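Beta-mannosidase (Trichoderma harzianum, PDB 4CVU) probably hydrolyses terminal beta-linked mannose residues from the non-reducing ends of oligosaccharides, as a fungal member of glycoside hydrolase family 2. Local coordinates at residues Glu412-Asn417 with Tyr731-Thr736; Tyr737-Ala742 with Thr841-His846; Gly897-Asn902 with Val914-Gln919. All coordinates share one frame; numbering follows the deposited sequence.

Contact 1: Glu412-Asn417 with Tyr731-Thr736; sequences ESQNFN and YVSRRT. With CD (cadmium ion), chain T.
Arg734 grips Ser413 side-on with two nitrogens: NE donates to the backbone O of Ser413 at 3.0 Å, and NH2 to its OG at 2.6 Å, nearly straight at 174°. Both acceptors lie close to the guanidinium plane. Ser413 OG is anti to its own backbone N (chi1 -167°), which puts the hydroxyl at the guanidinium edge. The third nitrogen, Arg734 NH1, is taken by Phe899 O. One residue on from Ser413, Gln414 NE2 donates to Ser733 OG at 2.8 Å and also serves Tyr705 OH, while Asn415 ND2 gives a bond of the same length to Arg734 O, which lies in the amide plane of Asn415. Gln414 O, buried here, has only a CA-H...O contact from Arg734 CA at 3.5 Å. Asn415, at positive phi, is the C-prime residue of a Schellman motif ending helix 401-413. Glu412 OE1 binds the cadmium ion with two waters, and OE2 pairs with Arg439. An alanine in place of Arg734 would probably leave Ser413 O, Ser413 OG and Phe899 O without this donor. The chemistry implies a polar joint, in which one arginine donates to a carbonyl and a hydroxyl at the C-terminal end of helix 401-413.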
loop_
_atom_site.group_PDB
_atom_site.type_symbol
_atom_site.label_atom_id
_atom_site.label_comp_id
_atom_site.label_asym_id
_atom_site.label_seq_id
_atom_site.Cartn_x
_atom_site.Cartn_y
_atom_site.Cartn_z
ATOM N N GLU A 412 17.852 -26.080 -5.705
ATOM C CA GLU A 412 17.917 -27.552 -5.872
ATOM C C GLU A 412 16.789 -28.059 -6.770
ATOM O O GLU A 412 17.021 -28.840 -7.745
ATOM C CB GLU A 412 17.837 -28.240 -4.526
ATOM C CG GLU A 412 18.966 -27.857 -3.586
ATOM C CD GLU A 412 19.323 -28.985 -2.652
ATOM O OE1 GLU A 412 19.805 -30.005 -3.189
ATOM O OE2 GLU A 412 19.090 -28.853 -1.418
ATOM N N SER A 413 15.583 -27.540 -6.507
ATOM C CA SER A 413 14.405 -27.978 -7.232
ATOM C C SER A 413 14.459 -27.688 -8.726
ATOM O O SER A 413 13.775 -28.360 -9.508
ATOM C CB SER A 413 13.157 -27.348 -6.689
ATOM O OG SER A 413 12.033 -28.034 -7.217
ATOM N N GLN A 414 15.257 -26.729 -9.111
ATOM C CA GLN A 414 15.410 -26.334 -10.495
ATOM C C GLN A 414 16.494 -27.142 -11.163
ATOM O O GLN A 414 16.813 -26.912 -12.296
ATOM C CB GLN A 414 15.764 -24.853 -10.585
ATOM C CG GLN A 414 14.625 -23.849 -10.448
ATOM C CD GLN A 414 15.088 -22.437 -10.735
ATOM O OE1 GLN A 414 15.273 -21.675 -9.833
ATOM N NE2 GLN A 414 15.346 -22.108 -11.996
ATOM N N ASN A 415 17.010 -28.115 -10.449
ATOM C CA ASN A 415 18.106 -28.991 -10.836
ATOM C C ASN A 415 19.462 -28.284 -10.998
ATOM O O ASN A 415 20.228 -28.689 -11.834
ATOM C CB ASN A 415 17.748 -29.780 -12.143
ATOM C CG ASN A 415 16.548 -30.682 -11.974
ATOM O OD1 ASN A 415 16.516 -31.516 -11.107
ATOM N ND2 ASN A 415 15.539 -30.477 -12.769
ATOM N N PHE A 416 19.739 -27.261 -10.183
ATOM C CA PHE A 416 21.005 -26.558 -10.219
ATOM C C PHE A 416 22.147 -27.427 -9.669
ATOM O O PHE A 416 21.923 -28.289 -8.892
ATOM C CB PHE A 416 20.956 -25.255 -9.379
ATOM C CG PHE A 416 20.278 -24.093 -10.032
ATOM C CD1 PHE A 416 19.147 -24.243 -10.773
ATOM C CD2 PHE A 416 20.736 -22.853 -9.826
ATOM C CE1 PHE A 416 18.508 -23.158 -11.297
ATOM C CE2 PHE A 416 20.112 -21.781 -10.350
ATOM C CZ PHE A 416 18.992 -21.930 -11.075
ATOM N N ASN A 417 23.369 -27.210 -10.109
ATOM C CA ASN A 417 24.538 -27.651 -9.372
ATOM C C ASN A 417 25.515 -26.527 -9.118
ATOM O O ASN A 417 26.533 -26.745 -8.460
ATOM C CB ASN A 417 25.214 -28.854 -10.034
ATOM C CG ASN A 417 25.571 -28.592 -11.465
ATOM O OD1 ASN A 417 25.875 -27.475 -11.812
ATOM N ND2 ASN A 417 25.424 -29.595 -12.317
ATOM N N TYR A 731 10.108 -22.805 -13.428
ATOM C CA TYR A 731 9.375 -24.024 -13.766
ATOM C C TYR A 731 9.859 -24.587 -15.075
ATOM O O TYR A 731 10.028 -25.814 -15.225
ATOM C CB TYR A 731 7.882 -23.749 -13.848
ATOM C CG TYR A 731 7.229 -23.546 -12.492
ATOM C CD1 TYR A 731 7.064 -24.621 -11.631
ATOM C CD2 TYR A 731 6.805 -22.297 -12.076
ATOM C CE1 TYR A 731 6.477 -24.434 -10.381
ATOM C CE2 TYR A 731 6.208 -22.129 -10.836
ATOM C CZ TYR A 731 6.064 -23.220 -10.000
ATOM O OH TYR A 731 5.441 -23.064 -8.769
ATOM N N VAL A 732 10.077 -23.715 -16.055
ATOM C CA VAL A 732 10.633 -24.116 -17.376
ATOM C C VAL A 732 12.127 -24.528 -17.409
ATOM O O VAL A 732 12.505 -25.526 -18.019
ATOM C CB VAL A 732 10.384 -23.017 -18.415
ATOM C CG1 VAL A 732 10.891 -23.455 -19.788
ATOM C CG2 VAL A 732 8.885 -22.727 -18.521
ATOM N N SER A 733 12.968 -23.750 -16.737
ATOM C CA SER A 733 14.373 -24.084 -16.552
ATOM C C SER A 733 14.569 -25.387 -15.742
ATOM O O SER A 733 15.464 -26.164 -16.049
ATOM C CB SER A 733 15.095 -22.873 -15.967
ATOM O OG SER A 733 14.700 -22.572 -14.630
ATOM N N ARG A 734 13.726 -25.640 -14.723
ATOM C CA ARG A 734 13.763 -26.944 -14.031
ATOM C C ARG A 734 13.696 -28.102 -15.002
ATOM O O ARG A 734 14.487 -29.062 -14.885
ATOM C CB ARG A 734 12.609 -27.085 -13.034
ATOM C CG ARG A 734 12.371 -28.513 -12.521
ATOM C CD ARG A 734 11.000 -28.646 -11.876
ATOM N NE ARG A 734 10.938 -28.217 -10.470
ATOM C CZ ARG A 734 9.855 -27.726 -9.871
ATOM N NH1 ARG A 734 8.740 -27.503 -10.544
ATOM N NH2 ARG A 734 9.865 -27.456 -8.593
ATOM N N ARG A 735 12.739 -28.049 -15.941
ATOM C CA ARG A 735 12.549 -29.128 -16.900
ATOM C C ARG A 735 13.717 -29.135 -17.834
ATOM O O ARG A 735 14.222 -30.213 -18.210
ATOM C CB ARG A 735 11.264 -28.975 -17.726
ATOM C CG ARG A 735 9.976 -29.349 -16.993
ATOM C CD ARG A 735 8.833 -29.520 -18.011
ATOM N NE ARG A 735 8.464 -28.265 -18.669
ATOM C CZ ARG A 735 7.564 -27.397 -18.196
ATOM N NH1 ARG A 735 6.899 -27.641 -17.054
ATOM N NH2 ARG A 735 7.318 -26.279 -18.871
ATOM N N THR A 736 14.156 -27.939 -18.208
ATOM C CA THR A 736 15.219 -27.833 -19.195
ATOM C C THR A 736 16.613 -28.113 -18.578
ATOM O O THR A 736 17.566 -28.279 -19.318
ATOM C CB THR A 736 15.192 -26.458 -19.917
ATOM O OG1 THR A 736 13.846 -26.055 -20.132
ATOM C CG2 THR A 736 15.905 -26.521 -21.270
HETATM CD CD CD T . 19.455 -32.110 -1.856
HETATM O O HOH W 1 19.173 -31.208 0.075
HETATM O O HOH W 2 19.635 -33.343 -3.809
#

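Contact 2: Tyr737-Ala742 with Thr841-His846; sequences YEHVIA and TTFTHH
Phe843 meets two residues of 737-742 with one ring. Val740 CG2 lies 4.1 Å from Phe843 CG, the two side chains crossing at about a right angle, and His739 CD2 approaches Phe843 CE1 at 3.9 Å, the ring planes 69° apart. The imidazole of His739 is held by Asp317 and Asp760, which bond its two nitrogens.

Thr844 CB points away, and it is the backbone that takes part: Glu738 OE1 comes within 2.7 Å of Thr844 O, so close for two oxygens that the carboxyl group probably carries a proton. A water accepting from Thr844 N donates weakly to the same OE1.

His845 follows, its CG anti to the backbone N (chi1 -178°) and so placed 3.7 Å from Ile741 CA. Ile741 CB sits over one face of its imidazole, 3.6 Å from the centroid, a CH-pi contact, while Glu738 OE2 lies at the ring edge. Beyond it, His846 N donates at 2.9 Å to a water that in turn donates to Glu738 OE2.

The strands 740-747 and 841-849 thus face each other as members of different sheets, their short segments running at 32° with no clear direct hydrogen bond between them. Strand 740-747 pairs with 752-759 and 841-849 with 821-830, consistent with the two layers of an Ig-like sandwich; Val740 also packs on Leu826 of the second sheet, while on the other side Ile741 reaches Arg691 of helix 664-692.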
loop_
_atom_site.group_PDB
_atom_site.type_symbol
_atom_site.label_atom_id
_atom_site.label_comp_id
_atom_site.label_asym_id
_atom_site.label_seq_id
_atom_site.Cartn_x
_atom_site.Cartn_y
_atom_site.Cartn_z
ATOM N N TYR A 737 16.714 -28.125 -17.249
ATOM C CA TYR A 737 17.926 -28.532 -16.547
ATOM C C TYR A 737 17.867 -30.015 -16.052
ATOM O O TYR A 737 18.692 -30.466 -15.264
ATOM C CB TYR A 737 18.220 -27.578 -15.369
ATOM C CG TYR A 737 18.877 -26.224 -15.722
ATOM C CD1 TYR A 737 19.577 -26.030 -16.904
ATOM C CD2 TYR A 737 18.855 -25.180 -14.819
ATOM C CE1 TYR A 737 20.219 -24.818 -17.180
ATOM C CE2 TYR A 737 19.500 -23.968 -15.089
ATOM C CZ TYR A 737 20.166 -23.792 -16.293
ATOM O OH TYR A 737 20.791 -22.597 -16.581
ATOM N N GLU A 738 16.866 -30.765 -16.495
ATOM C CA GLU A 738 16.803 -32.177 -16.134
ATOM C C GLU A 738 17.994 -32.933 -16.765
ATOM O O GLU A 738 18.580 -32.494 -17.766
ATOM C CB GLU A 738 15.465 -32.793 -16.580
ATOM C CG GLU A 738 14.282 -32.405 -15.696
ATOM C CD GLU A 738 13.076 -33.281 -15.917
ATOM O OE1 GLU A 738 13.221 -34.490 -15.732
ATOM O OE2 GLU A 738 12.016 -32.808 -16.301
ATOM N N HIS A 739 18.350 -34.058 -16.153
ATOM C CA HIS A 739 19.527 -34.837 -16.592
ATOM C C HIS A 739 19.464 -35.235 -18.054
ATOM O O HIS A 739 20.436 -35.117 -18.752
ATOM C CB HIS A 739 19.740 -36.063 -15.703
ATOM C CG HIS A 739 20.100 -35.722 -14.295
ATOM N ND1 HIS A 739 21.292 -35.120 -13.951
ATOM C CD2 HIS A 739 19.414 -35.889 -13.140
ATOM C CE1 HIS A 739 21.321 -34.930 -12.640
ATOM N NE2 HIS A 739 20.202 -35.396 -12.124
ATOM N N VAL A 740 18.296 -35.697 -18.507
ATOM C CA VAL A 740 18.074 -36.145 -19.880
ATOM C C VAL A 740 16.825 -35.426 -20.423
ATOM O O VAL A 740 15.745 -35.546 -19.850
ATOM C CB VAL A 740 17.865 -37.682 -19.914
ATOM C CG1 VAL A 740 17.858 -38.215 -21.331
ATOM C CG2 VAL A 740 18.946 -38.394 -19.111
ATOM N N ILE A 741 16.995 -34.667 -21.503
ATOM C CA ILE A 741 15.927 -33.868 -22.096
ATOM C C ILE A 741 15.844 -34.116 -23.593
ATOM O O ILE A 741 16.838 -34.440 -24.239
ATOM C CB ILE A 741 16.118 -32.343 -21.813
ATOM C CG1 ILE A 741 17.445 -31.830 -22.413
ATOM C CG2 ILE A 741 16.084 -32.079 -20.305
ATOM C CD1 ILE A 741 17.566 -30.314 -22.446
ATOM N N ALA A 742 14.630 -33.997 -24.114
ATOM C CA ALA A 742 14.339 -33.958 -25.550
ATOM C C ALA A 742 13.960 -32.536 -25.897
ATOM O O ALA A 742 13.071 -31.959 -25.267
ATOM C CB ALA A 742 13.183 -34.898 -25.884
ATOM N N THR A 841 18.090 -45.643 -12.252
ATOM C CA THR A 841 17.092 -44.591 -12.130
ATOM C C THR A 841 16.340 -44.459 -13.441
ATOM O O THR A 841 16.900 -44.669 -14.515
ATOM C CB THR A 841 17.766 -43.245 -11.782
ATOM O OG1 THR A 841 18.255 -43.301 -10.448
ATOM C CG2 THR A 841 16.807 -42.078 -11.881
ATOM N N THR A 842 15.067 -44.102 -13.348
ATOM C CA THR A 842 14.289 -43.771 -14.539
ATOM C C THR A 842 14.188 -42.224 -14.695
ATOM O O THR A 842 13.787 -41.509 -13.781
ATOM C CB THR A 842 12.911 -44.476 -14.553
ATOM O OG1 THR A 842 12.062 -43.874 -15.549
ATOM C CG2 THR A 842 12.235 -44.410 -13.193
ATOM N N PHE A 843 14.600 -41.745 -15.862
ATOM C CA PHE A 843 14.575 -40.319 -16.202
ATOM C C PHE A 843 13.433 -40.010 -17.184
ATOM O O PHE A 843 13.296 -40.678 -18.214
ATOM C CB PHE A 843 15.909 -39.920 -16.836
ATOM C CG PHE A 843 17.093 -40.171 -15.960
ATOM C CD1 PHE A 843 17.355 -39.347 -14.873
ATOM C CD2 PHE A 843 17.946 -41.229 -16.213
ATOM C CE1 PHE A 843 18.444 -39.568 -14.046
ATOM C CE2 PHE A 843 19.042 -41.462 -15.393
ATOM C CZ PHE A 843 19.291 -40.630 -14.304
ATOM N N THR A 844 12.603 -39.024 -16.866
ATOM C CA THR A 844 11.512 -38.619 -17.753
ATOM C C THR A 844 11.480 -37.093 -17.938
ATOM O O THR A 844 11.694 -36.338 -17.007
ATOM C CB THR A 844 10.160 -39.026 -17.176
ATOM O OG1 THR A 844 10.091 -38.496 -15.867
ATOM C CG2 THR A 844 10.059 -40.469 -17.064
ATOM N N HIS A 845 11.197 -36.672 -19.151
ATOM C CA HIS A 845 11.155 -35.268 -19.515
ATOM C C HIS A 845 9.922 -35.032 -20.388
ATOM O O HIS A 845 9.706 -35.768 -21.317
ATOM C CB HIS A 845 12.410 -34.918 -20.323
ATOM C CG HIS A 845 12.495 -33.496 -20.720
ATOM N ND1 HIS A 845 12.589 -33.091 -22.027
ATOM C CD2 HIS A 845 12.497 -32.370 -19.971
ATOM C CE1 HIS A 845 12.656 -31.779 -22.063
ATOM N NE2 HIS A 845 12.614 -31.321 -20.828
ATOM N N HIS A 846 9.154 -33.998 -20.073
ATOM C CA HIS A 846 7.977 -33.567 -20.818
ATOM C C HIS A 846 8.280 -32.260 -21.541
ATOM O O HIS A 846 8.981 -31.420 -21.042
ATOM C CB HIS A 846 6.773 -33.415 -19.896
ATOM C CG HIS A 846 6.431 -34.675 -19.182
ATOM N ND1 HIS A 846 7.128 -35.115 -18.075
ATOM C CD2 HIS A 846 5.530 -35.649 -19.465
ATOM C CE1 HIS A 846 6.647 -36.285 -17.688
ATOM N NE2 HIS A 846 5.682 -36.633 -18.521
HETATM O O HOH W 3 9.866 -32.820 -17.506
HETATM O O HOH W 4 13.952 -37.420 -14.374
#

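Contact 3: Gly897-Asn902 with Val914-Gln919; sequences GFFDDN and VGFTLQ
Phe899 and Phe916 meet as a T-shaped (edge-to-face) pair: CD1 of Phe916 stands 3.4 Å above the Phe899 ring, over its centre, with the planes at 70°. Phe916 CG is anti to the backbone N (chi1 -171°), and its ring lies across the backbone opposite, one face over Phe898 N and CZ 3.4 Å from Gly897 C. Phe899 also rests its CB on Val914 CG1. With no side chain at Gly897 the Phe916 ring can lie against the backbone; a CB there would collide with Phe916 CE2 and Thr917 O, and the backbone angles would also jam it against the preceding carbonyl.

Phe898 points to the other side of the sheet. Its CG lies between the backbone N and the carbonyl carbon (chi1 48°), and the ring runs alongside Thr917, whose CB makes a CH-pi contact over one face, 4.1 Å from the centroid. Phe898 also stacks on Trp726.

The two segments are neighbouring antiparallel strands of the C-terminal Ig-fold domain, strand 895-899 forming the edge of its sheet. Phe899 and Phe916 form a non-hydrogen-bonded pair, flanked by bonds from Thr917 N to Phe898 O and from Asp900 N to Gly915 O. A water bridges Phe898 O and Thr917 OG1.

Just past Phe899, the Asp900 carboxylate turns to the partner strand, and OD2 accepts from Gly915 N at 2.9 Å, met from above the carboxylate plane. At the other end Gln919 OE1 comes to 3.4 Å from Gly897 CA, while its NE2 bonds to Asp409 and Arg406 O of helix 401-413.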
loop_
_atom_site.group_PDB
_atom_site.type_symbol
_atom_site.label_atom_id
_atom_site.label_comp_id
_atom_site.label_asym_id
_atom_site.label_seq_id
_atom_site.Cartn_x
_atom_site.Cartn_y
_atom_site.Cartn_z
ATOM N N GLY A 897 6.382 -21.253 -1.267
ATOM C CA GLY A 897 6.705 -22.545 -1.795
ATOM C C GLY A 897 6.688 -22.602 -3.297
ATOM O O GLY A 897 6.787 -21.580 -3.957
ATOM N N PHE A 898 6.534 -23.800 -3.840
ATOM C CA PHE A 898 6.486 -23.990 -5.274
ATOM C C PHE A 898 5.853 -25.351 -5.606
ATOM O O PHE A 898 5.963 -26.300 -4.833
ATOM C CB PHE A 898 7.877 -23.832 -5.893
ATOM C CG PHE A 898 8.962 -24.613 -5.185
ATOM C CD1 PHE A 898 9.170 -25.964 -5.483
ATOM C CD2 PHE A 898 9.764 -24.013 -4.222
ATOM C CE1 PHE A 898 10.163 -26.701 -4.836
ATOM C CE2 PHE A 898 10.759 -24.736 -3.565
ATOM C CZ PHE A 898 10.945 -26.095 -3.865
ATOM N N PHE A 899 5.223 -25.419 -6.766
ATOM C CA PHE A 899 4.598 -26.640 -7.277
ATOM C C PHE A 899 5.675 -27.543 -7.914
ATOM O O PHE A 899 6.728 -27.059 -8.353
ATOM C CB PHE A 899 3.533 -26.290 -8.316
ATOM C CG PHE A 899 2.377 -25.501 -7.760
ATOM C CD1 PHE A 899 1.290 -26.156 -7.158
ATOM C CD2 PHE A 899 2.353 -24.106 -7.849
ATOM C CE1 PHE A 899 0.224 -25.437 -6.619
ATOM C CE2 PHE A 899 1.295 -23.385 -7.309
ATOM C CZ PHE A 899 0.220 -24.057 -6.708
ATOM N N ASP A 900 5.374 -28.843 -8.022
ATOM C CA ASP A 900 6.350 -29.784 -8.602
ATOM C C ASP A 900 6.369 -29.708 -10.114
ATOM O O ASP A 900 7.222 -30.292 -10.765
ATOM C CB ASP A 900 6.129 -31.219 -8.110
ATOM C CG ASP A 900 4.872 -31.860 -8.661
ATOM O OD1 ASP A 900 4.405 -31.490 -9.761
ATOM O OD2 ASP A 900 4.358 -32.802 -7.998
ATOM N N ASP A 901 5.407 -28.973 -10.667
ATOM C CA ASP A 901 5.408 -28.657 -12.084
ATOM C C ASP A 901 4.465 -27.482 -12.324
ATOM O O ASP A 901 3.579 -27.227 -11.514
ATOM C CB ASP A 901 4.930 -29.846 -12.920
ATOM C CG ASP A 901 5.415 -29.766 -14.363
ATOM O OD1 ASP A 901 6.329 -28.961 -14.641
ATOM O OD2 ASP A 901 4.867 -30.482 -15.217
ATOM N N ASN A 902 4.699 -26.757 -13.405
ATOM C CA ASN A 902 3.853 -25.640 -13.774
ATOM C C ASN A 902 4.169 -25.244 -15.209
ATOM O O ASN A 902 5.208 -25.654 -15.732
ATOM C CB ASN A 902 4.057 -24.455 -12.808
ATOM C CG ASN A 902 2.766 -23.786 -12.423
ATOM O OD1 ASN A 902 1.746 -23.995 -13.066
ATOM N ND2 ASN A 902 2.794 -22.979 -11.372
ATOM N N VAL A 914 -0.285 -32.592 -9.244
ATOM C CA VAL A 914 0.778 -31.615 -8.952
ATOM C C VAL A 914 0.813 -31.388 -7.457
ATOM O O VAL A 914 -0.166 -30.952 -6.886
ATOM C CB VAL A 914 0.504 -30.278 -9.680
ATOM C CG1 VAL A 914 1.593 -29.276 -9.375
ATOM C CG2 VAL A 914 0.401 -30.474 -11.201
ATOM N N GLY A 915 1.935 -31.722 -6.824
ATOM C CA GLY A 915 2.167 -31.390 -5.405
ATOM C C GLY A 915 2.824 -30.021 -5.230
ATOM O O GLY A 915 3.219 -29.385 -6.204
ATOM N N PHE A 916 2.935 -29.591 -3.978
ATOM C CA PHE A 916 3.475 -28.293 -3.607
ATOM C C PHE A 916 4.391 -28.495 -2.410
ATOM O O PHE A 916 4.009 -29.136 -1.428
ATOM C CB PHE A 916 2.320 -27.342 -3.223
ATOM C CG PHE A 916 2.721 -25.890 -3.022
ATOM C CD1 PHE A 916 2.768 -25.012 -4.094
ATOM C CD2 PHE A 916 2.984 -25.393 -1.762
ATOM C CE1 PHE A 916 3.110 -23.670 -3.921
ATOM C CE2 PHE A 916 3.303 -24.050 -1.570
ATOM C CZ PHE A 916 3.382 -23.192 -2.658
ATOM N N THR A 917 5.595 -27.944 -2.496
ATOM C CA THR A 917 6.504 -27.880 -1.352
ATOM C C THR A 917 6.144 -26.690 -0.473
ATOM O O THR A 917 6.407 -25.558 -0.834
ATOM C CB THR A 917 7.935 -27.777 -1.865
ATOM O OG1 THR A 917 8.198 -28.928 -2.670
ATOM C CG2 THR A 917 8.943 -27.687 -0.738
ATOM N N LEU A 918 5.475 -26.946 0.639
ATOM C CA LEU A 918 5.019 -25.895 1.522
ATOM C C LEU A 918 6.186 -25.475 2.385
ATOM O O LEU A 918 6.646 -26.248 3.204
ATOM C CB LEU A 918 3.854 -26.374 2.401
ATOM C CG LEU A 918 3.238 -25.367 3.372
ATOM C CD1 LEU A 918 2.740 -24.166 2.618
ATOM C CD2 LEU A 918 2.089 -26.010 4.135
ATOM N N GLN A 919 6.670 -24.253 2.200
ATOM C CA GLN A 919 7.774 -23.720 3.005
ATOM C C GLN A 919 7.265 -22.921 4.178
ATOM O O GLN A 919 7.838 -22.985 5.258
ATOM C CB GLN A 919 8.705 -22.867 2.185
ATOM C CG GLN A 919 9.342 -23.634 1.066
ATOM C CD GLN A 919 10.140 -22.766 0.147
ATOM O OE1 GLN A 919 9.667 -21.720 -0.272
ATOM N NE2 GLN A 919 11.369 -23.183 -0.168
HETATM O O HOH W 5 7.101 -29.158 -5.149
#

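Helix 729-736 ties the three contacts together. Contacts 1 and 2 have centres about 11 Å apart and follow one another along the chain: the helix of contact 1 runs into strand 740-747 of contact 2, and Asn415 CB packs against Tyr737 O at 3.3 Å. The same helix also meets contact 3, about 13 Å from contact 1 between centres, where Arg735 NH1 forms a salt bridge of 2.8 Å with Asp901 OD1. Contacts 2 and 3 do not touch, their nearest atoms being about 6 Å apart. Of the three, contact 1 carries the cadmium ion bound by Glu412 OE1 at 2.5 Å. Helix 729-736 thus touches both the sandwich of contact 2 and the Ig-fold domain of contact 3.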